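Local structure of anabena Tic22 (Anabaena sp., 4EV1) at residues A[133-147]-A[161-175]. The protein probably acts as a chaperone in protein transport, as a member of the Tic22-like family. Sequence-based numbering, arbitrary orientation.
Sequences VPMFAVRFAPDQGYV and LFLSKQDAQGLLGQV
The Phe136 ring meets Lys165 face-on: Lys165 CB sits over the ring, 3.7 Å from its centroid, in a CH-pi contact. Leu163 O meets the ring edge in plane. Phe136 CB also touches Ala168 CB. Phe136 CG is anti to the carbonyl carbon and beside the backbone N (chi1 -51°), which puts the ring against the helix start at Lys165. With an alanine at Phe136, Lys165 CB and CA would probably lose the ring face they lie on, and Leu163 O its edge contact. Met135 and Leu163 lie alongside each other; Met135 CE is tight against Leu163 CD2 (3.3 Å) and near Leu161 CB. Val138 CB packs on Leu171 CD2 at 3.9 Å, and Val147 CG1 meets Val175 CG2 at 3.6 Å. The hydrogen bond from Phe162 N to Phe136 O is nearly straight (167°). The return bond, Phe136 N to Phe162 O, is more bent (140°). A water donates to both Pro134 O and Leu163 O. Ser164 is the N-cap; its OG and Lys165 N both bond to Glu112. The single antiparallel bridge ties strand 134-139 to the end of strand 156-162, just before helix 165-175, which runs parallel to strand 134-139. That strand pairs with strand 183-188, Leu161 bonds to Val208 of strand 207-210, and helix 110-121 packs on Phe136 and Lys165 through Leu119.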
ATOM      1  N   VAL A 133       6.637   0.749  -0.475  1.00 32.07           N
ATOM      2  CA  VAL A 133       5.836  -0.479  -0.464  1.00 29.96           C
ATOM      3  C   VAL A 133       6.035  -1.149  -1.809  1.00 29.04           C
ATOM      4  O   VAL A 133       5.755  -0.547  -2.823  1.00 28.22           O
ATOM      5  CB  VAL A 133       4.348  -0.170  -0.322  1.00 28.45           C
ATOM      6  CG1 VAL A 133       3.509  -1.453  -0.286  1.00 26.42           C
ATOM      7  CG2 VAL A 133       4.083   0.660   0.978  1.00 29.70           C
ATOM      8  N   PRO A 134       6.545  -2.388  -1.831  1.00 28.62           N
ATOM      9  CA  PRO A 134       6.739  -2.979  -3.157  1.00 28.96           C
ATOM     10  C   PRO A 134       5.427  -3.453  -3.778  1.00 28.45           C
ATOM     11  O   PRO A 134       4.411  -3.605  -3.074  1.00 24.18           O
ATOM     12  CB  PRO A 134       7.658  -4.181  -2.896  1.00 29.79           C
ATOM     13  CG  PRO A 134       7.493  -4.497  -1.474  1.00 30.88           C
ATOM     14  CD  PRO A 134       7.055  -3.238  -0.749  1.00 28.80           C
ATOM     15  N   MET A 135       5.461  -3.584  -5.098  1.00 28.99           N
ATOM     16  CA  MET A 135       4.400  -4.231  -5.876  1.00 30.02           C
ATOM     17  C   MET A 135       5.064  -5.143  -6.927  1.00 30.17           C
ATOM     18  O   MET A 135       6.226  -4.944  -7.310  1.00 31.00           O
ATOM     19  CB  MET A 135       3.529  -3.189  -6.554  1.00 30.37           C
ATOM     20  CG  MET A 135       2.910  -2.164  -5.601  1.00 33.85           C
ATOM     21  SD  MET A 135       1.683  -1.104  -6.406  1.00 42.16           S
ATOM     22  CE  MET A 135       0.288  -2.150  -6.381  1.00 34.21           C
ATOM     23  N   PHE A 136       4.323  -6.120  -7.417  1.00 29.51           N
ATOM     24  CA  PHE A 136       4.897  -7.137  -8.251  1.00 29.47           C
ATOM     25  C   PHE A 136       4.051  -7.284  -9.472  1.00 29.93           C
ATOM     26  O   PHE A 136       2.838  -7.428  -9.349  1.00 29.38           O
ATOM     27  CB  PHE A 136       4.989  -8.452  -7.495  1.00 29.25           C
ATOM     28  CG  PHE A 136       5.654  -8.312  -6.154  1.00 29.35           C
ATOM     29  CD1 PHE A 136       4.910  -8.036  -5.024  1.00 29.28           C
ATOM     30  CD2 PHE A 136       7.034  -8.416  -6.030  1.00 30.87           C
ATOM     31  CE1 PHE A 136       5.516  -7.889  -3.786  1.00 29.28           C
ATOM     32  CE2 PHE A 136       7.645  -8.286  -4.788  1.00 32.96           C
ATOM     33  CZ  PHE A 136       6.875  -8.019  -3.664  1.00 30.66           C
ATOM     34  N   ALA A 137       4.695  -7.257 -10.652  1.00 29.79           N
ATOM     35  CA  ALA A 137       3.945  -7.342 -11.895  1.00 30.19           C
ATOM     36  C   ALA A 137       4.596  -8.399 -12.762  1.00 31.39           C
ATOM     37  O   ALA A 137       5.839  -8.425 -12.907  1.00 31.55           O
ATOM     38  CB  ALA A 137       3.918  -5.977 -12.609  1.00 30.51           C
ATOM     39  N   VAL A 138       3.766  -9.277 -13.315  1.00 31.61           N
ATOM     40  CA  VAL A 138       4.258 -10.360 -14.153  1.00 32.58           C
ATOM     41  C   VAL A 138       4.448  -9.891 -15.587  1.00 33.77           C
ATOM     42  O   VAL A 138       3.592  -9.213 -16.135  1.00 32.55           O
ATOM     43  CB  VAL A 138       3.317 -11.552 -14.103  1.00 32.42           C
ATOM     44  CG1 VAL A 138       3.740 -12.665 -15.118  1.00 33.20           C
ATOM     45  CG2 VAL A 138       3.302 -12.069 -12.677  1.00 33.56           C
ATOM     46  N   ARG A 139       5.581 -10.253 -16.176  1.00 35.29           N
ATOM     47  CA  ARG A 139       5.873  -9.852 -17.553  1.00 37.59           C
ATOM     48  C   ARG A 139       6.118 -11.084 -18.359  1.00 38.23           C
ATOM     49  O   ARG A 139       6.601 -12.085 -17.829  1.00 39.24           O
ATOM     50  CB  ARG A 139       7.119  -8.985 -17.625  1.00 38.37           C
ATOM     51  CG  ARG A 139       7.095  -7.750 -16.757  1.00 38.52           C
ATOM     52  CD  ARG A 139       8.327  -6.925 -17.020  1.00 39.49           C
ATOM     53  NE  ARG A 139       9.520  -7.487 -16.402  1.00 41.74           N
ATOM     54  CZ  ARG A 139      10.654  -6.815 -16.207  1.00 43.54           C
ATOM     55  NH1 ARG A 139      10.768  -5.544 -16.578  1.00 42.35           N
ATOM     56  NH2 ARG A 139      11.681  -7.423 -15.619  1.00 45.15           N
ATOM     57  N   PHE A 140       5.791 -11.008 -19.641  1.00 39.60           N
ATOM     58  CA  PHE A 140       6.090 -12.094 -20.576  1.00 40.74           C
ATOM     59  C   PHE A 140       7.613 -12.387 -20.644  1.00 41.73           C
ATOM     60  O   PHE A 140       8.031 -13.548 -20.794  1.00 41.05           O
ATOM     61  CB  PHE A 140       5.537 -11.761 -21.969  1.00 41.67           C
ATOM     62  CG  PHE A 140       4.025 -11.789 -22.056  1.00 41.80           C
ATOM     63  CD1 PHE A 140       3.334 -12.999 -21.981  1.00 45.04           C
ATOM     64  CD2 PHE A 140       3.301 -10.631 -22.191  1.00 41.74           C
ATOM     65  CE1 PHE A 140       1.943 -13.031 -22.024  1.00 44.33           C
ATOM     66  CE2 PHE A 140       1.910 -10.660 -22.244  1.00 42.65           C
ATOM     67  CZ  PHE A 140       1.235 -11.851 -22.170  1.00 42.47           C
ATOM     68  N   ALA A 141       8.417 -11.332 -20.542  1.00 42.06           N
ATOM     69  CA  ALA A 141       9.876 -11.434 -20.483  1.00 43.93           C
ATOM     70  C   ALA A 141      10.395 -10.077 -20.027  1.00 44.88           C
ATOM     71  O   ALA A 141       9.676  -9.092 -20.143  1.00 43.70           O
ATOM     72  CB  ALA A 141      10.471 -11.811 -21.870  1.00 45.05           C
ATOM     73  N   PRO A 142      11.631 -10.014 -19.495  1.00 46.97           N
ATOM     74  CA  PRO A 142      12.179  -8.743 -18.993  1.00 48.38           C
ATOM     75  C   PRO A 142      12.010  -7.564 -19.954  1.00 49.90           C
ATOM     76  O   PRO A 142      11.801  -6.436 -19.521  1.00 50.08           O
ATOM     77  CB  PRO A 142      13.664  -9.056 -18.777  1.00 49.20           C
ATOM     78  CG  PRO A 142      13.700 -10.532 -18.498  1.00 49.31           C
ATOM     79  CD  PRO A 142      12.570 -11.135 -19.312  1.00 48.02           C
ATOM     80  N   ASP A 143      12.080  -7.852 -21.250  1.00 51.96           N
ATOM     81  CA  ASP A 143      11.975  -6.846 -22.320  1.00 53.60           C
ATOM     82  C   ASP A 143      10.594  -6.829 -22.982  1.00 53.01           C
ATOM     83  O   ASP A 143      10.418  -6.243 -24.056  1.00 54.44           O
ATOM     84  CB  ASP A 143      13.042  -7.141 -23.392  1.00 55.18           C
ATOM     85  CG  ASP A 143      13.211  -8.628 -23.632  1.00 58.22           C
ATOM     86  OD1 ASP A 143      12.258  -9.279 -24.124  1.00 61.42           O
ATOM     87  OD2 ASP A 143      14.284  -9.158 -23.274  1.00 62.95           O
ATOM     88  N   GLN A 144       9.609  -7.470 -22.365  1.00 51.16           N
ATOM     89  CA  GLN A 144       8.295  -7.586 -22.995  1.00 50.37           C
ATOM     90  C   GLN A 144       7.197  -7.015 -22.077  1.00 47.79           C
ATOM     91  O   GLN A 144       7.513  -6.478 -21.026  1.00 47.09           O
ATOM     92  CB  GLN A 144       8.077  -9.040 -23.453  1.00 51.06           C
ATOM     93  CG  GLN A 144       8.861  -9.340 -24.772  1.00 55.12           C
ATOM     94  CD  GLN A 144       8.941 -10.815 -25.156  1.00 59.13           C
ATOM     95  OE1 GLN A 144       8.462 -11.705 -24.432  1.00 63.01           O
ATOM     96  NE2 GLN A 144       9.546 -11.081 -26.310  1.00 60.58           N
ATOM     97  N   GLY A 145       5.937  -7.077 -22.504  1.00 45.81           N
ATOM     98  CA  GLY A 145       4.845  -6.359 -21.845  1.00 43.83           C
ATOM     99  C   GLY A 145       4.316  -7.046 -20.604  1.00 42.45           C
ATOM    100  O   GLY A 145       4.715  -8.170 -20.285  1.00 41.40           O
ATOM    101  N   TYR A 146       3.415  -6.360 -19.903  1.00 41.30           N
ATOM    102  CA  TYR A 146       2.767  -6.884 -18.709  1.00 40.21           C
ATOM    103  C   TYR A 146       1.657  -7.829 -19.138  1.00 41.18           C
ATOM    104  O   TYR A 146       0.895  -7.503 -20.047  1.00 40.89           O
ATOM    105  CB  TYR A 146       2.205  -5.742 -17.856  1.00 38.77           C
ATOM    106  CG  TYR A 146       3.316  -4.875 -17.441  1.00 36.89           C
ATOM    107  CD1 TYR A 146       4.143  -5.262 -16.417  1.00 35.72           C
ATOM    108  CD2 TYR A 146       3.617  -3.711 -18.133  1.00 36.63           C
ATOM    109  CE1 TYR A 146       5.220  -4.504 -16.052  1.00 37.27           C
ATOM    110  CE2 TYR A 146       4.710  -2.946 -17.781  1.00 36.90           C
ATOM    111  CZ  TYR A 146       5.510  -3.352 -16.746  1.00 35.63           C
ATOM    112  OH  TYR A 146       6.595  -2.615 -16.370  1.00 37.67           O
ATOM    113  N   VAL A 147       1.591  -8.982 -18.468  1.00 41.12           N
ATOM    114  CA  VAL A 147       0.588 -10.001 -18.720  1.00 42.24           C
ATOM    115  C   VAL A 147      -0.751  -9.549 -18.148  1.00 42.85           C
ATOM    116  O   VAL A 147      -0.835  -9.232 -16.961  1.00 40.73           O
ATOM    117  CB  VAL A 147       0.963 -11.379 -18.054  1.00 42.16           C
ATOM    118  CG1 VAL A 147      -0.171 -12.383 -18.209  1.00 42.84           C
ATOM    119  CG2 VAL A 147       2.239 -11.936 -18.630  1.00 42.45           C
ATOM    120  N   LEU A 161      -1.364  -5.330 -10.550  1.00 28.54           N
ATOM    121  CA  LEU A 161      -0.181  -5.080  -9.751  1.00 26.93           C
ATOM    122  C   LEU A 161      -0.391  -5.605  -8.297  1.00 26.14           C
ATOM    123  O   LEU A 161      -1.238  -5.121  -7.530  1.00 25.94           O
ATOM    124  CB  LEU A 161       0.176  -3.610  -9.772  1.00 27.24           C
ATOM    125  CG  LEU A 161       0.166  -2.902 -11.131  1.00 27.60           C
ATOM    126  CD1 LEU A 161       0.441  -1.398 -10.977  1.00 30.69           C
ATOM    127  CD2 LEU A 161       1.163  -3.542 -12.046  1.00 23.35           C
ATOM    128  N   PHE A 162       0.378  -6.619  -7.931  1.00 25.77           N
ATOM    129  CA  PHE A 162       0.157  -7.311  -6.674  1.00 25.72           C
ATOM    130  C   PHE A 162       0.950  -6.689  -5.557  1.00 25.90           C
ATOM    131  O   PHE A 162       2.155  -6.420  -5.694  1.00 26.23           O
ATOM    132  CB  PHE A 162       0.525  -8.784  -6.797  1.00 25.99           C
ATOM    133  CG  PHE A 162      -0.260  -9.515  -7.870  1.00 26.68           C
ATOM    134  CD1 PHE A 162      -1.574  -9.945  -7.629  1.00 30.38           C
ATOM    135  CD2 PHE A 162       0.291  -9.734  -9.115  1.00 28.58           C
ATOM    136  CE1 PHE A 162      -2.300 -10.609  -8.627  1.00 31.97           C
ATOM    137  CE2 PHE A 162      -0.416 -10.403 -10.105  1.00 29.31           C
ATOM    138  CZ  PHE A 162      -1.703 -10.838  -9.870  1.00 31.02           C
ATOM    139  N   LEU A 163       0.293  -6.516  -4.423  1.00 26.31           N
ATOM    140  CA  LEU A 163       0.991  -6.100  -3.211  1.00 27.19           C
ATOM    141  C   LEU A 163       1.680  -7.303  -2.544  1.00 28.00           C
ATOM    142  O   LEU A 163       2.555  -7.131  -1.666  1.00 29.38           O
ATOM    143  CB  LEU A 163       0.032  -5.431  -2.237  1.00 26.45           C
ATOM    144  CG  LEU A 163      -0.300  -3.942  -2.388  1.00 28.80           C
ATOM    145  CD1 LEU A 163       0.982  -3.068  -2.203  1.00 30.10           C
ATOM    146  CD2 LEU A 163      -1.011  -3.611  -3.688  1.00 30.52           C
ATOM    147  N   SER A 164       1.312  -8.512  -2.966  1.00 28.97           N
ATOM    148  CA  SER A 164       1.917  -9.697  -2.438  1.00 29.92           C
ATOM    149  C   SER A 164       2.611 -10.568  -3.500  1.00 30.65           C
ATOM    150  O   SER A 164       2.000 -10.984  -4.477  1.00 29.72           O
ATOM    151  CB  SER A 164       0.868 -10.498  -1.694  1.00 30.42           C
ATOM    152  OG  SER A 164       1.526 -11.562  -1.095  1.00 36.47           O
ATOM    153  N   LYS A 165       3.874 -10.852  -3.268  1.00 30.98           N
ATOM    154  CA  LYS A 165       4.667 -11.607  -4.206  1.00 33.25           C
ATOM    155  C   LYS A 165       4.114 -12.971  -4.514  1.00 32.92           C
ATOM    156  O   LYS A 165       4.180 -13.382  -5.611  1.00 33.30           O
ATOM    157  CB  LYS A 165       6.099 -11.697  -3.761  1.00 34.36           C
ATOM    158  CG  LYS A 165       6.999 -12.222  -4.782  1.00 39.47           C
ATOM    159  CD  LYS A 165       8.110 -12.828  -4.128  1.00 44.44           C
ATOM    160  CE  LYS A 165       8.336 -14.173  -4.676  1.00 49.58           C
ATOM    161  NZ  LYS A 165       9.324 -14.014  -5.745  1.00 52.64           N
ATOM    162  N   GLN A 166       3.561 -13.644  -3.526  1.00 33.05           N
ATOM    163  CA  GLN A 166       2.963 -14.971  -3.711  1.00 34.43           C
ATOM    164  C   GLN A 166       1.841 -14.960  -4.741  1.00 33.08           C
ATOM    165  O   GLN A 166       1.704 -15.907  -5.515  1.00 32.05           O
ATOM    166  CB  GLN A 166       2.460 -15.573  -2.383  1.00 35.49           C
ATOM    167  CG  GLN A 166       1.239 -14.851  -1.844  1.00 39.52           C
ATOM    168  CD  GLN A 166       0.898 -15.211  -0.399  1.00 44.31           C
ATOM    169  OE1 GLN A 166       0.431 -16.329  -0.128  1.00 48.51           O
ATOM    170  NE2 GLN A 166       1.079 -14.245   0.525  1.00 42.85           N
ATOM    171  N   ASP A 167       1.062 -13.885  -4.784  1.00 31.93           N
ATOM    172  CA  ASP A 167       0.015 -13.750  -5.792  1.00 32.21           C
ATOM    173  C   ASP A 167       0.634 -13.566  -7.190  1.00 32.60           C
ATOM    174  O   ASP A 167       0.101 -14.086  -8.153  1.00 32.75           O
ATOM    175  CB  ASP A 167      -0.899 -12.552  -5.524  1.00 32.07           C
ATOM    176  CG  ASP A 167      -1.829 -12.772  -4.352  1.00 34.31           C
ATOM    177  OD1 ASP A 167      -2.479 -13.843  -4.257  1.00 36.15           O
ATOM    178  OD2 ASP A 167      -1.896 -11.866  -3.525  1.00 32.89           O
ATOM    179  N   ALA A 168       1.721 -12.801  -7.300  1.00 32.46           N
ATOM    180  CA  ALA A 168       2.425 -12.669  -8.598  1.00 33.41           C
ATOM    181  C   ALA A 168       3.059 -14.004  -9.002  1.00 34.71           C
ATOM    182  O   ALA A 168       3.052 -14.348 -10.193  1.00 34.38           O
ATOM    183  CB  ALA A 168       3.477 -11.588  -8.568  1.00 32.12           C
ATOM    184  N   GLN A 169       3.604 -14.756  -8.044  0.50 35.31           N
ATOM    185  CA  GLN A 169       4.243 -16.047  -8.377  0.50 36.78           C
ATOM    186  C   GLN A 169       3.201 -16.998  -8.932  0.50 36.90           C
ATOM    187  O   GLN A 169       3.494 -17.817  -9.819  0.50 37.51           O
ATOM    188  CB  GLN A 169       4.952 -16.684  -7.170  0.50 37.31           C
ATOM    189  CG  GLN A 169       6.473 -16.409  -7.080  0.50 39.41           C
ATOM    190  CD  GLN A 169       7.317 -17.222  -8.082  0.50 40.96           C
ATOM    191  OE1 GLN A 169       8.266 -16.695  -8.677  0.50 43.55           O
ATOM    192  NE2 GLN A 169       6.972 -18.493  -8.270  0.50 40.34           N
ATOM    193  N   GLY A 170       1.979 -16.880  -8.417  1.00 36.76           N
ATOM    194  CA  GLY A 170       0.856 -17.665  -8.914  1.00 37.16           C
ATOM    195  C   GLY A 170       0.592 -17.428 -10.383  1.00 37.62           C
ATOM    196  O   GLY A 170       0.498 -18.382 -11.145  1.00 38.47           O
ATOM    197  N   LEU A 171       0.472 -16.159 -10.783  1.00 37.15           N
ATOM    198  CA  LEU A 171       0.277 -15.791 -12.198  1.00 37.52           C
ATOM    199  C   LEU A 171       1.475 -16.153 -13.071  1.00 38.63           C
ATOM    200  O   LEU A 171       1.305 -16.668 -14.175  1.00 37.30           O
ATOM    201  CB  LEU A 171      -0.006 -14.294 -12.345  1.00 37.06           C
ATOM    202  CG  LEU A 171      -0.299 -13.760 -13.765  1.00 36.99           C
ATOM    203  CD1 LEU A 171      -1.493 -14.436 -14.427  1.00 38.16           C
ATOM    204  CD2 LEU A 171      -0.540 -12.258 -13.682  1.00 35.07           C
ATOM    205  N   LEU A 172       2.685 -15.912 -12.561  1.00 39.69           N
ATOM    206  CA  LEU A 172       3.900 -16.345 -13.249  1.00 41.96           C
ATOM    207  C   LEU A 172       3.787 -17.821 -13.651  1.00 44.57           C
ATOM    208  O   LEU A 172       3.950 -18.167 -14.825  1.00 44.70           O
ATOM    209  CB  LEU A 172       5.133 -16.144 -12.374  1.00 42.22           C
ATOM    210  CG  LEU A 172       6.453 -16.563 -13.016  1.00 41.67           C
ATOM    211  CD1 LEU A 172       6.576 -15.917 -14.380  1.00 42.68           C
ATOM    212  CD2 LEU A 172       7.617 -16.207 -12.116  1.00 42.75           C
ATOM    213  N   GLY A 173       3.461 -18.663 -12.668  1.00 46.13           N
ATOM    214  CA  GLY A 173       3.249 -20.103 -12.874  1.00 47.93           C
ATOM    215  C   GLY A 173       2.286 -20.437 -14.007  1.00 49.37           C
ATOM    216  O   GLY A 173       2.522 -21.387 -14.750  1.00 50.40           O
ATOM    217  N   GLN A 174       1.221 -19.648 -14.167  1.00 49.86           N
ATOM    218  CA  GLN A 174       0.241 -19.861 -15.257  1.00 51.02           C
ATOM    219  C   GLN A 174       0.772 -19.440 -16.630  1.00 51.59           C
ATOM    220  O   GLN A 174       0.338 -19.971 -17.649  1.00 51.47           O
ATOM    221  CB  GLN A 174      -1.067 -19.112 -14.999  1.00 50.72           C
ATOM    222  CG  GLN A 174      -1.907 -19.666 -13.855  1.00 53.11           C
ATOM    223  CD  GLN A 174      -3.003 -18.705 -13.410  1.00 55.51           C
ATOM    224  OE1 GLN A 174      -3.818 -18.254 -14.213  1.00 59.58           O
ATOM    225  NE2 GLN A 174      -3.029 -18.393 -12.119  1.00 57.10           N
ATOM    226  N   VAL A 175       1.690 -18.481 -16.648  1.00 51.34           N
ATOM    227  CA  VAL A 175       2.221 -17.917 -17.892  1.00 52.28           C
ATOM    228  C   VAL A 175       3.489 -18.659 -18.364  1.00 53.22           C
ATOM    229  O   VAL A 175       3.794 -18.696 -19.558  1.00 52.48           O
ATOM    230  CB  VAL A 175       2.535 -16.400 -17.698  1.00 51.53           C
ATOM    231  CG1 VAL A 175       3.259 -15.825 -18.907  1.00 53.14           C
ATOM    232  CG2 VAL A 175       1.272 -15.628 -17.424  1.00 50.62           C
TER
HETATM  233  O   HOH W   1       4.045  -4.986  -0.688  1.00 23.88           O